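Local coordinates for protein aldehyde dehydrogenase (Burkholderia vietnamiensis, PDB 5KF0) that probably oxidises aldehydes to carboxylic acids with a nicotinamide dinucleotide as hydride acceptor, and binds NADPH in its Rossmann-type domain, at residues 43-55 and 212-224. Numbering follows the deposited sequence.
Sequences VALADAQAIDAAI and SVLPAHRDGADLF. With NDP (NADPH dihydro-nicotinamide-adenine-dinucleotide phosphate), chain E.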
loop_
_atom_site.group_PDB
_atom_site.type_symbol
_atom_site.label_atom_id
_atom_site.label_comp_id
_atom_site.label_asym_id
_atom_site.label_seq_id
_atom_site.Cartn_x
_atom_site.Cartn_y
_atom_site.Cartn_z
ATOM N N VAL A 43 12.763 34.434 28.494
ATOM C CA VAL A 43 11.975 34.375 27.271
ATOM C C VAL A 43 10.592 34.952 27.541
ATOM O O VAL A 43 10.124 35.027 28.684
ATOM C CB VAL A 43 11.876 32.940 26.693
ATOM C CG1 VAL A 43 13.226 32.216 26.795
ATOM C CG2 VAL A 43 10.781 32.157 27.360
ATOM N N ALA A 44 9.944 35.387 26.461
ATOM C CA ALA A 44 8.608 35.956 26.566
ATOM C C ALA A 44 7.587 34.877 26.922
ATOM O O ALA A 44 7.536 33.815 26.291
ATOM C CB ALA A 44 8.225 36.647 25.253
ATOM N N LEU A 45 6.765 35.163 27.929
ATOM C CA LEU A 45 5.724 34.259 28.399
ATOM C C LEU A 45 4.392 34.684 27.790
ATOM O O LEU A 45 3.977 35.836 27.952
ATOM C CB LEU A 45 5.652 34.297 29.924
ATOM C CG LEU A 45 4.688 33.329 30.596
ATOM C CD1 LEU A 45 5.181 31.879 30.430
ATOM C CD2 LEU A 45 4.515 33.707 32.061
ATOM N N ALA A 46 3.730 33.766 27.090
ATOM C CA ALA A 46 2.454 34.079 26.454
ATOM C C ALA A 46 1.310 33.976 27.456
ATOM O O ALA A 46 1.187 32.969 28.159
ATOM C CB ALA A 46 2.207 33.129 25.283
ATOM N N ASP A 47 0.458 35.007 27.517
ATOM C CA ASP A 47 -0.732 34.910 28.354
ATOM C C ASP A 47 -1.909 34.392 27.523
ATOM O O ASP A 47 -1.774 34.080 26.336
ATOM C CB ASP A 47 -1.049 36.242 29.039
ATOM C CG ASP A 47 -1.353 37.380 28.069
ATOM O OD1 ASP A 47 -1.586 37.153 26.866
ATOM O OD2 ASP A 47 -1.369 38.539 28.536
ATOM N N ALA A 48 -3.073 34.268 28.166
ATOM C CA ALA A 48 -4.215 33.673 27.480
ATOM C C ALA A 48 -4.634 34.488 26.264
ATOM O O ALA A 48 -5.142 33.922 25.289
ATOM C CB ALA A 48 -5.391 33.516 28.446
ATOM N N GLN A 49 -4.456 35.815 26.306
ATOM C CA GLN A 49 -4.820 36.643 25.158
ATOM C C GLN A 49 -3.924 36.356 23.967
ATOM O O GLN A 49 -4.383 36.366 22.818
ATOM C CB GLN A 49 -4.743 38.127 25.515
ATOM C CG GLN A 49 -5.907 38.616 26.335
ATOM C CD GLN A 49 -6.017 37.886 27.653
ATOM O OE1 GLN A 49 -5.119 37.957 28.493
ATOM N NE2 GLN A 49 -7.105 37.142 27.825
ATOM N N ALA A 50 -2.636 36.131 24.217
ATOM C CA ALA A 50 -1.734 35.773 23.127
ATOM C C ALA A 50 -2.076 34.399 22.569
ATOM O O ALA A 50 -2.009 34.184 21.351
ATOM C CB ALA A 50 -0.279 35.817 23.603
ATOM N N ILE A 51 -2.446 33.456 23.444
ATOM C CA ILE A 51 -2.829 32.122 22.980
ATOM C C ILE A 51 -4.089 32.210 22.129
ATOM O O ILE A 51 -4.167 31.630 21.039
ATOM C CB ILE A 51 -3.025 31.170 24.176
ATOM C CG1 ILE A 51 -1.707 30.978 24.926
ATOM C CG2 ILE A 51 -3.552 29.805 23.700
ATOM C CD1 ILE A 51 -1.885 30.355 26.319
ATOM N N ASP A 52 -5.082 32.961 22.606
ATOM C CA ASP A 52 -6.307 33.141 21.834
ATOM C C ASP A 52 -6.027 33.777 20.475
ATOM O O ASP A 52 -6.590 33.353 19.459
ATOM C CB ASP A 52 -7.307 33.987 22.615
ATOM C CG ASP A 52 -8.521 34.323 21.788
ATOM O OD1 ASP A 52 -9.330 33.410 21.550
ATOM O OD2 ASP A 52 -8.653 35.487 21.352
ATOM N N ALA A 53 -5.161 34.797 20.431
ATOM C CA ALA A 53 -4.825 35.419 19.151
ATOM C C ALA A 53 -4.139 34.426 18.222
ATOM O O ALA A 53 -4.372 34.439 17.007
ATOM C CB ALA A 53 -3.934 36.648 19.371
ATOM N N ALA A 54 -3.283 33.562 18.777
ATOM C CA ALA A 54 -2.606 32.556 17.968
ATOM C C ALA A 54 -3.601 31.575 17.368
ATOM O O ALA A 54 -3.452 31.163 16.208
ATOM C CB ALA A 54 -1.580 31.811 18.821
ATOM N N ILE A 55 -4.604 31.166 18.153
ATOM C CA ILE A 55 -5.607 30.230 17.645
ATOM C C ILE A 55 -6.422 30.880 16.533
ATOM O O ILE A 55 -6.711 30.252 15.505
ATOM C CB ILE A 55 -6.512 29.732 18.787
ATOM C CG1 ILE A 55 -5.680 28.998 19.847
ATOM C CG2 ILE A 55 -7.625 28.810 18.241
ATOM C CD1 ILE A 55 -6.452 28.719 21.125
ATOM N N SER A 212 2.489 29.309 15.540
ATOM C CA SER A 212 2.883 30.076 16.706
ATOM C C SER A 212 3.625 29.138 17.644
ATOM O O SER A 212 3.297 27.952 17.735
ATOM C CB SER A 212 1.670 30.704 17.424
ATOM O OG SER A 212 1.032 31.674 16.597
ATOM N N VAL A 213 4.632 29.666 18.340
ATOM C CA VAL A 213 5.339 28.911 19.375
ATOM C C VAL A 213 5.290 29.778 20.631
ATOM O O VAL A 213 5.898 30.856 20.676
ATOM C CB VAL A 213 6.782 28.562 18.976
ATOM C CG1 VAL A 213 7.493 27.830 20.125
ATOM C CG2 VAL A 213 6.788 27.690 17.704
ATOM N N LEU A 214 4.544 29.327 21.632
ATOM C CA LEU A 214 4.165 30.162 22.771
ATOM C C LEU A 214 4.550 29.486 24.078
ATOM O O LEU A 214 3.864 28.534 24.504
ATOM C CB LEU A 214 2.663 30.443 22.759
ATOM C CG LEU A 214 2.090 31.163 21.540
ATOM C CD1 LEU A 214 0.589 31.355 21.719
ATOM C CD2 LEU A 214 2.771 32.502 21.326
ATOM N N PRO A 215 5.597 29.943 24.753
ATOM C CA PRO A 215 5.865 29.445 26.105
ATOM C C PRO A 215 4.731 29.845 27.037
ATOM O O PRO A 215 4.244 30.973 26.993
ATOM C CB PRO A 215 7.182 30.135 26.486
ATOM C CG PRO A 215 7.781 30.606 25.168
ATOM C CD PRO A 215 6.595 30.927 24.305
ATOM N N ALA A 216 4.307 28.903 27.875
ATOM C CA ALA A 216 3.246 29.149 28.842
ATOM C C ALA A 216 3.293 28.039 29.876
ATOM O O ALA A 216 3.503 26.875 29.524
ATOM C CB ALA A 216 1.861 29.188 28.178
ATOM N N HIS A 217 3.128 28.404 31.144
ATOM C CA HIS A 217 3.060 27.397 32.197
ATOM C C HIS A 217 1.755 26.612 32.110
ATOM O O HIS A 217 0.736 27.115 31.633
ATOM C CB HIS A 217 3.170 28.057 33.571
ATOM C CG HIS A 217 4.468 28.762 33.804
ATOM N ND1 HIS A 217 5.649 28.088 34.030
ATOM C CD2 HIS A 217 4.767 30.082 33.877
ATOM C CE1 HIS A 217 6.624 28.963 34.216
ATOM N NE2 HIS A 217 6.115 30.180 34.134
ATOM N N ARG A 218 1.790 25.371 32.611
ATOM C CA ARG A 218 0.600 24.522 32.599
ATOM C C ARG A 218 -0.624 25.231 33.173
ATOM O O ARG A 218 -1.738 25.066 32.662
ATOM C CB ARG A 218 0.876 23.229 33.367
ATOM C CG ARG A 218 1.426 23.412 34.783
ATOM C CD ARG A 218 1.947 22.078 35.299
ATOM N NE ARG A 218 3.141 21.667 34.563
ATOM C CZ ARG A 218 3.655 20.439 34.577
ATOM N NH1 ARG A 218 3.079 19.475 35.287
ATOM N NH2 ARG A 218 4.745 20.176 33.880
ATOM N N ASP A 219 -0.446 26.018 34.242
ATOM C CA ASP A 219 -1.587 26.676 34.867
ATOM C C ASP A 219 -2.172 27.800 34.017
ATOM O O ASP A 219 -3.281 28.255 34.312
ATOM C CB ASP A 219 -1.184 27.208 36.243
ATOM C CG ASP A 219 0.280 27.592 36.303
ATOM O OD1 ASP A 219 1.127 26.704 36.573
ATOM O OD2 ASP A 219 0.587 28.775 36.057
ATOM N N GLY A 220 -1.473 28.246 32.972
ATOM C CA GLY A 220 -2.028 29.238 32.072
ATOM C C GLY A 220 -2.326 28.688 30.686
ATOM O O GLY A 220 -2.509 29.451 29.735
ATOM N N ALA A 221 -2.394 27.360 30.565
ATOM C CA ALA A 221 -2.415 26.709 29.262
ATOM C C ALA A 221 -3.728 25.990 28.967
ATOM O O ALA A 221 -3.748 25.103 28.115
ATOM C CB ALA A 221 -1.250 25.721 29.146
ATOM N N ASP A 222 -4.829 26.370 29.631
ATOM C CA ASP A 222 -6.089 25.646 29.446
ATOM C C ASP A 222 -6.522 25.616 27.983
ATOM O O ASP A 222 -7.033 24.590 27.505
ATOM C CB ASP A 222 -7.196 26.259 30.305
ATOM C CG ASP A 222 -8.506 25.487 30.188
ATOM O OD1 ASP A 222 -8.585 24.376 30.760
ATOM O OD2 ASP A 222 -9.442 25.972 29.508
ATOM N N LEU A 223 -6.327 26.722 27.252
ATOM C CA LEU A 223 -6.873 26.802 25.894
ATOM C C LEU A 223 -6.221 25.794 24.953
ATOM O O LEU A 223 -6.839 25.393 23.962
ATOM C CB LEU A 223 -6.707 28.216 25.328
ATOM C CG LEU A 223 -7.622 29.260 25.976
ATOM C CD1 LEU A 223 -7.217 30.661 25.530
ATOM C CD2 LEU A 223 -9.081 28.987 25.649
ATOM N N PHE A 224 -4.989 25.370 25.241
ATOM C CA PHE A 224 -4.363 24.347 24.400
ATOM C C PHE A 224 -5.147 23.046 24.410
ATOM O O PHE A 224 -5.063 22.271 23.453
ATOM C CB PHE A 224 -2.924 24.084 24.846
ATOM C CG PHE A 224 -1.969 25.149 24.407
ATOM C CD1 PHE A 224 -1.388 25.088 23.149
ATOM C CD2 PHE A 224 -1.659 26.214 25.239
ATOM C CE1 PHE A 224 -0.513 26.074 22.724
ATOM C CE2 PHE A 224 -0.778 27.203 24.812
ATOM C CZ PHE A 224 -0.215 27.130 23.557
HETATM P PA NDP E . 4.867 16.882 31.998
HETATM O O1A NDP E . 3.634 16.054 31.855
HETATM O O2A NDP E . 5.107 17.338 33.437
HETATM O O5B NDP E . 4.848 18.159 31.052
HETATM C C5B NDP E . 4.789 17.927 29.622
HETATM C C4B NDP E . 4.206 19.146 28.958
HETATM O O4B NDP E . 2.812 19.272 29.320
HETATM C C3B NDP E . 4.863 20.476 29.353
HETATM O O3B NDP E . 4.860 21.375 28.248
HETATM C C2B NDP E . 3.911 20.981 30.437
HETATM O O2B NDP E . 3.923 22.411 30.630
HETATM C C1B NDP E . 2.590 20.579 29.806
HETATM N N9A NDP E . 1.463 20.550 30.729
HETATM C C8A NDP E . 1.382 19.965 31.965
HETATM N N7A NDP E . 0.199 20.065 32.524
HETATM C C5A NDP E . -0.547 20.768 31.592
HETATM C C6A NDP E . -1.891 21.193 31.572
HETATM N N6A NDP E . -2.753 20.993 32.577
HETATM N N1A NDP E . -2.323 21.855 30.475
HETATM C C2A NDP E . -1.465 22.081 29.477
HETATM N N3A NDP E . -0.178 21.735 29.384
HETATM C C4A NDP E . 0.220 21.078 30.481
HETATM O O3 NDP E . 6.113 16.041 31.484
HETATM P PN NDP E . 7.680 16.319 31.478
HETATM O O1N NDP E . 7.961 17.588 30.759
HETATM O O2N NDP E . 8.148 16.246 32.909
HETATM O O5D NDP E . 8.293 15.121 30.639
HETATM C C5D NDP E . 8.504 13.791 31.140
HETATM C C4D NDP E . 7.334 12.927 30.740
HETATM O O4D NDP E . 7.194 12.920 29.294
HETATM C C3D NDP E . 7.509 11.467 31.168
HETATM O O3D NDP E . 6.312 10.899 31.689
HETATM C C2D NDP E . 7.950 10.801 29.866
HETATM O O2D NDP E . 7.742 9.396 29.772
HETATM C C1D NDP E . 7.127 11.578 28.849
HETATM N N1N NDP E . 7.748 11.422 27.539
HETATM C C2N NDP E . 7.093 10.795 26.505
HETATM C C3N NDP E . 7.697 10.494 25.339
HETATM C C7N NDP E . 6.963 9.894 24.192
HETATM O O7N NDP E . 7.326 10.199 23.047
HETATM N N7N NDP E . 5.999 9.008 24.431
HETATM C C4N NDP E . 9.157 10.727 25.177
HETATM C C5N NDP E . 9.663 11.689 26.198
HETATM C C6N NDP E . 8.995 11.925 27.311
HETATM P P2B NDP E . 4.987 23.120 31.657
HETATM O O1X NDP E . 5.953 22.087 32.101
HETATM O O2X NDP E . 5.531 24.257 30.844
HETATM O O3X NDP E . 4.166 23.672 32.804
HETATM O O HOH W 1 -0.925 31.113 14.964
#
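Ile51, on the first turn of helix 48-60, drives its side chain into the bend between strand 211-213 and helix 222-226, where the Rossmann-type dinucleotide-binding fold of aldehyde dehydrogenases leaves strand 211-213 and turns toward the cofactor. With CG1 anti to the carbonyl carbon (chi1 -64°), the extended chain carries CD1 to within 3.7 Å of Phe224 CE2, crossing the aromatic side chain at about a right angle. The other branch, CG2, meets Leu223 CB at 3.9 Å. Leu223 is in turn a knob in a hole formed by Ala48, Ile51, Asp52 and Ile55, so helix 222-226 inserts one side chain into the surface of helix 48-60; Asp52, which lines that hole, forms a salt bridge with Arg229 through OD1. Leu214 fills the other flank: its CD1 lies 3.6 Å from Ala54 CB and also touches Ile51 CA, while its CB packs on the methyl of Ala46.

Ahead of the helix the backbones join directly, Ala46 N donating to Pro215 O at 2.8 Å. Leu45 CD1 leans on the same turn and reaches His217 CD2 at 3.9 Å, the two side chains crossing almost perpendicularly, and the Pro215 ring lies against Ala44 O, a buried carbonyl without a polar partner.

Beyond His217 the turn serves NADPH: Arg218 grips the 2'-phosphate through its backbone N, NE and NH2, and NH2 also donates to O2A of the pyrophosphate, the guanidinium lying with one face over C8A of the adenine. Lys185 and Ser188 also bind the cofactor. At the far end, a water bridges the segments, donating to Ala54 O at 2.8 Å and lying 2.6 Å from Ser212 OG, which also bonds to Ala19 N.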